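Local coordinates for adhesin LabA (Helicobacter pylori, PDB 6GMM), which probably acts as an outer-surface lectin that attaches the bacterium to LacdiNAc-bearing glycans of the gastric mucosa, at residues I141-S147 against N345-A349. Residues are numbered along the deposited sequence; the frame is centred on the assembly and turned at random.
Sequences IQKAFGS and NTWGA
The glycine-terminated C-terminal end of helix 128-145, in the SabA-type adhesion domain of this largely helical exodomain, packs on the loop leading into helix 354-366, where Gln142, Lys143 and Phe145 of the last turn touch Thr346, Gly348 and Ala349. Gln142 grips the backbone of Ala349 with both ends of its amide. Ala349 N donates to OE1 of Gln142 at 3.0 Å. That bond is fairly straight at 159°, but the donor stands 36° out of the carbonyl plane. In return, NE2 of Gln142 gives a weak, bent bond to Ala349 O at 2.8 Å. A bend at chi2 brings the amide up to the Ala349 backbone. Gln74 of helix 57-76 also donates to Ala349 O, tying a further helix to the same carbonyl. A bridging water accepts from Gly348 N at 2.7 Å and hydrogen-bonds to Gln142 O and OE1, linking the helix end to the loop. Lys143 starts away from the loop, yet bends at chi2 and chi4 turn it back so that NZ donates a hydrogen bond to Thr346 OG1 at 3.0 Å, the two side chains crossing at about a right angle. Gly146, with positive phi, is the first residue to leave the helix, and it packs closely on Gly348. Ala349 CB sits over one face of the buried Phe145 ring, which also touches Leu66 and Asn67 of helix 57-76, in a CH-pi contact 3.7 Å from the ring centroid and closest to CD1.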
ATOM      1  N   ILE A 141       6.207 -18.957  -3.945  1.00 19.05           N
ATOM      2  CA  ILE A 141       5.742 -17.825  -4.740  1.00 17.84           C
ATOM      3  C   ILE A 141       5.370 -18.294  -6.137  1.00 19.39           C
ATOM      4  O   ILE A 141       4.265 -18.016  -6.589  1.00 18.44           O
ATOM      5  CB  ILE A 141       6.768 -16.660  -4.775  1.00 19.40           C
ATOM      6  CG1 ILE A 141       6.950 -16.065  -3.355  1.00 19.61           C
ATOM      7  CG2 ILE A 141       6.308 -15.576  -5.782  1.00 18.07           C
ATOM      8  CD1 ILE A 141       8.056 -15.067  -3.187  1.00 20.99           C
ATOM      9  N   GLN A 142       6.279 -19.028  -6.805  1.00 18.52           N
ATOM     10  CA  GLN A 142       6.053 -19.534  -8.154  1.00 19.54           C
ATOM     11  C   GLN A 142       4.844 -20.460  -8.234  1.00 26.15           C
ATOM     12  O   GLN A 142       4.032 -20.273  -9.135  1.00 24.72           O
ATOM     13  CB  GLN A 142       7.328 -20.180  -8.729  1.00 21.27           C
ATOM     14  CG  GLN A 142       8.301 -19.131  -9.262  1.00 34.64           C
ATOM     15  CD  GLN A 142       7.872 -18.439 -10.550  1.00 49.53           C
ATOM     16  OE1 GLN A 142       6.757 -18.579 -11.072  1.00 45.63           O
ATOM     17  NE2 GLN A 142       8.770 -17.674 -11.104  1.00 36.79           N
ATOM     18  N   LYS A 143       4.675 -21.415  -7.267  1.00 25.44           N
ATOM     19  CA  LYS A 143       3.495 -22.313  -7.267  1.00 25.77           C
ATOM     20  C   LYS A 143       2.210 -21.559  -6.960  1.00 30.17           C
ATOM     21  O   LYS A 143       1.157 -21.908  -7.494  1.00 31.86           O
ATOM     22  CB  LYS A 143       3.661 -23.534  -6.335  1.00 27.63           C
ATOM     23  CG  LYS A 143       4.895 -24.408  -6.626  1.00 37.64           C
ATOM     24  CD  LYS A 143       4.791 -25.274  -7.890  1.00 47.77           C
ATOM     25  CE  LYS A 143       6.054 -26.069  -8.173  1.00 61.21           C
ATOM     26  NZ  LYS A 143       7.212 -25.210  -8.566  1.00 70.19           N
ATOM     27  N   ALA A 144       2.280 -20.508  -6.126  1.00 24.92           N
ATOM     28  CA  ALA A 144       1.075 -19.735  -5.806  1.00 23.51           C
ATOM     29  C   ALA A 144       0.520 -18.988  -7.011  1.00 27.47           C
ATOM     30  O   ALA A 144      -0.704 -18.815  -7.107  1.00 27.09           O
ATOM     31  CB  ALA A 144       1.361 -18.765  -4.695  1.00 23.36           C
ATOM     32  N   PHE A 145       1.403 -18.525  -7.917  1.00 22.60           N
ATOM     33  CA  PHE A 145       0.983 -17.806  -9.125  1.00 22.66           C
ATOM     34  C   PHE A 145       0.409 -18.783 -10.138  1.00 29.61           C
ATOM     35  O   PHE A 145      -0.425 -18.396 -10.934  1.00 29.04           O
ATOM     36  CB  PHE A 145       2.177 -17.067  -9.763  1.00 22.90           C
ATOM     37  CG  PHE A 145       2.375 -15.646  -9.298  1.00 23.03           C
ATOM     38  CD1 PHE A 145       3.027 -15.373  -8.098  1.00 23.81           C
ATOM     39  CD2 PHE A 145       1.986 -14.575 -10.095  1.00 23.07           C
ATOM     40  CE1 PHE A 145       3.273 -14.056  -7.702  1.00 22.78           C
ATOM     41  CE2 PHE A 145       2.269 -13.267  -9.712  1.00 24.63           C
ATOM     42  CZ  PHE A 145       2.877 -13.015  -8.503  1.00 21.59           C
ATOM     43  N   GLY A 146       0.898 -20.024 -10.134  1.00 30.30           N
ATOM     44  CA  GLY A 146       0.448 -21.068 -11.056  1.00 32.58           C
ATOM     45  C   GLY A 146       0.923 -20.880 -12.485  1.00 38.67           C
ATOM     46  O   GLY A 146       1.647 -19.920 -12.791  1.00 37.84           O
ATOM     47  N   SER A 147       0.517 -21.798 -13.379  1.00 36.79           N
ATOM     48  CA  SER A 147       0.944 -21.755 -14.783  1.00 38.05           C
ATOM     49  C   SER A 147       0.464 -20.494 -15.508  1.00 43.13           C
ATOM     50  O   SER A 147       1.217 -19.928 -16.294  1.00 44.34           O
ATOM     51  CB  SER A 147       0.552 -23.035 -15.524  1.00 42.03           C
ATOM     52  OG  SER A 147      -0.497 -22.872 -16.466  1.00 51.85           O
ATOM     53  N   ASN A 345       4.253 -26.445 -15.795  1.00 64.32           N
ATOM     54  CA  ASN A 345       5.412 -25.701 -15.294  1.00 61.75           C
ATOM     55  C   ASN A 345       4.933 -24.377 -14.716  1.00 61.29           C
ATOM     56  O   ASN A 345       4.002 -23.765 -15.251  1.00 61.63           O
ATOM     57  CB  ASN A 345       6.431 -25.437 -16.411  1.00 63.67           C
ATOM     58  CG  ASN A 345       6.911 -26.668 -17.142  1.00 88.22           C
ATOM     59  OD1 ASN A 345       6.477 -26.966 -18.266  1.00 81.83           O
ATOM     60  ND2 ASN A 345       7.833 -27.399 -16.525  1.00 80.25           N
ATOM     61  N   THR A 346       5.577 -23.933 -13.632  1.00 52.75           N
ATOM     62  CA  THR A 346       5.221 -22.694 -12.956  1.00 50.06           C
ATOM     63  C   THR A 346       6.265 -21.603 -13.226  1.00 49.43           C
ATOM     64  O   THR A 346       7.308 -21.551 -12.569  1.00 46.54           O
ATOM     65  CB  THR A 346       4.939 -22.950 -11.465  1.00 55.32           C
ATOM     66  OG1 THR A 346       6.069 -23.603 -10.875  1.00 53.54           O
ATOM     67  CG2 THR A 346       3.682 -23.776 -11.244  1.00 52.01           C
ATOM     68  N   TRP A 347       5.981 -20.749 -14.228  1.00 45.86           N
ATOM     69  CA  TRP A 347       6.840 -19.626 -14.624  1.00 45.43           C
ATOM     70  C   TRP A 347       6.052 -18.320 -14.669  1.00 46.22           C
ATOM     71  O   TRP A 347       6.411 -17.398 -15.404  1.00 46.09           O
ATOM     72  CB  TRP A 347       7.483 -19.861 -16.005  1.00 45.28           C
ATOM     73  CG  TRP A 347       8.297 -21.095 -16.146  1.00 46.09           C
ATOM     74  CD1 TRP A 347       9.308 -21.514 -15.334  1.00 48.28           C
ATOM     75  CD2 TRP A 347       8.256 -22.008 -17.242  1.00 46.98           C
ATOM     76  NE1 TRP A 347       9.884 -22.654 -15.847  1.00 48.14           N
ATOM     77  CE2 TRP A 347       9.250 -22.986 -17.013  1.00 50.32           C
ATOM     78  CE3 TRP A 347       7.482 -22.088 -18.410  1.00 49.55           C
ATOM     79  CZ2 TRP A 347       9.483 -24.039 -17.900  1.00 50.37           C
ATOM     80  CZ3 TRP A 347       7.710 -23.137 -19.286  1.00 51.95           C
ATOM     81  CH2 TRP A 347       8.696 -24.099 -19.025  1.00 52.21           C
ATOM     82  N   GLY A 348       4.988 -18.272 -13.891  1.00 40.99           N
ATOM     83  CA  GLY A 348       4.074 -17.141 -13.803  1.00 39.65           C
ATOM     84  C   GLY A 348       4.593 -15.910 -13.096  1.00 38.83           C
ATOM     85  O   GLY A 348       4.105 -14.822 -13.372  1.00 38.77           O
ATOM     86  N   ALA A 349       5.570 -16.051 -12.192  1.00 32.71           N
ATOM     87  CA  ALA A 349       6.068 -14.920 -11.401  1.00 31.74           C
ATOM     88  C   ALA A 349       7.457 -14.421 -11.754  1.00 35.47           C
ATOM     89  O   ALA A 349       8.277 -15.178 -12.263  1.00 34.63           O
ATOM     90  CB  ALA A 349       6.029 -15.279  -9.921  1.00 31.83           C
TER
HETATM   91  O   HOH W   1       4.217 -19.566 -11.639  1.00 18.29           O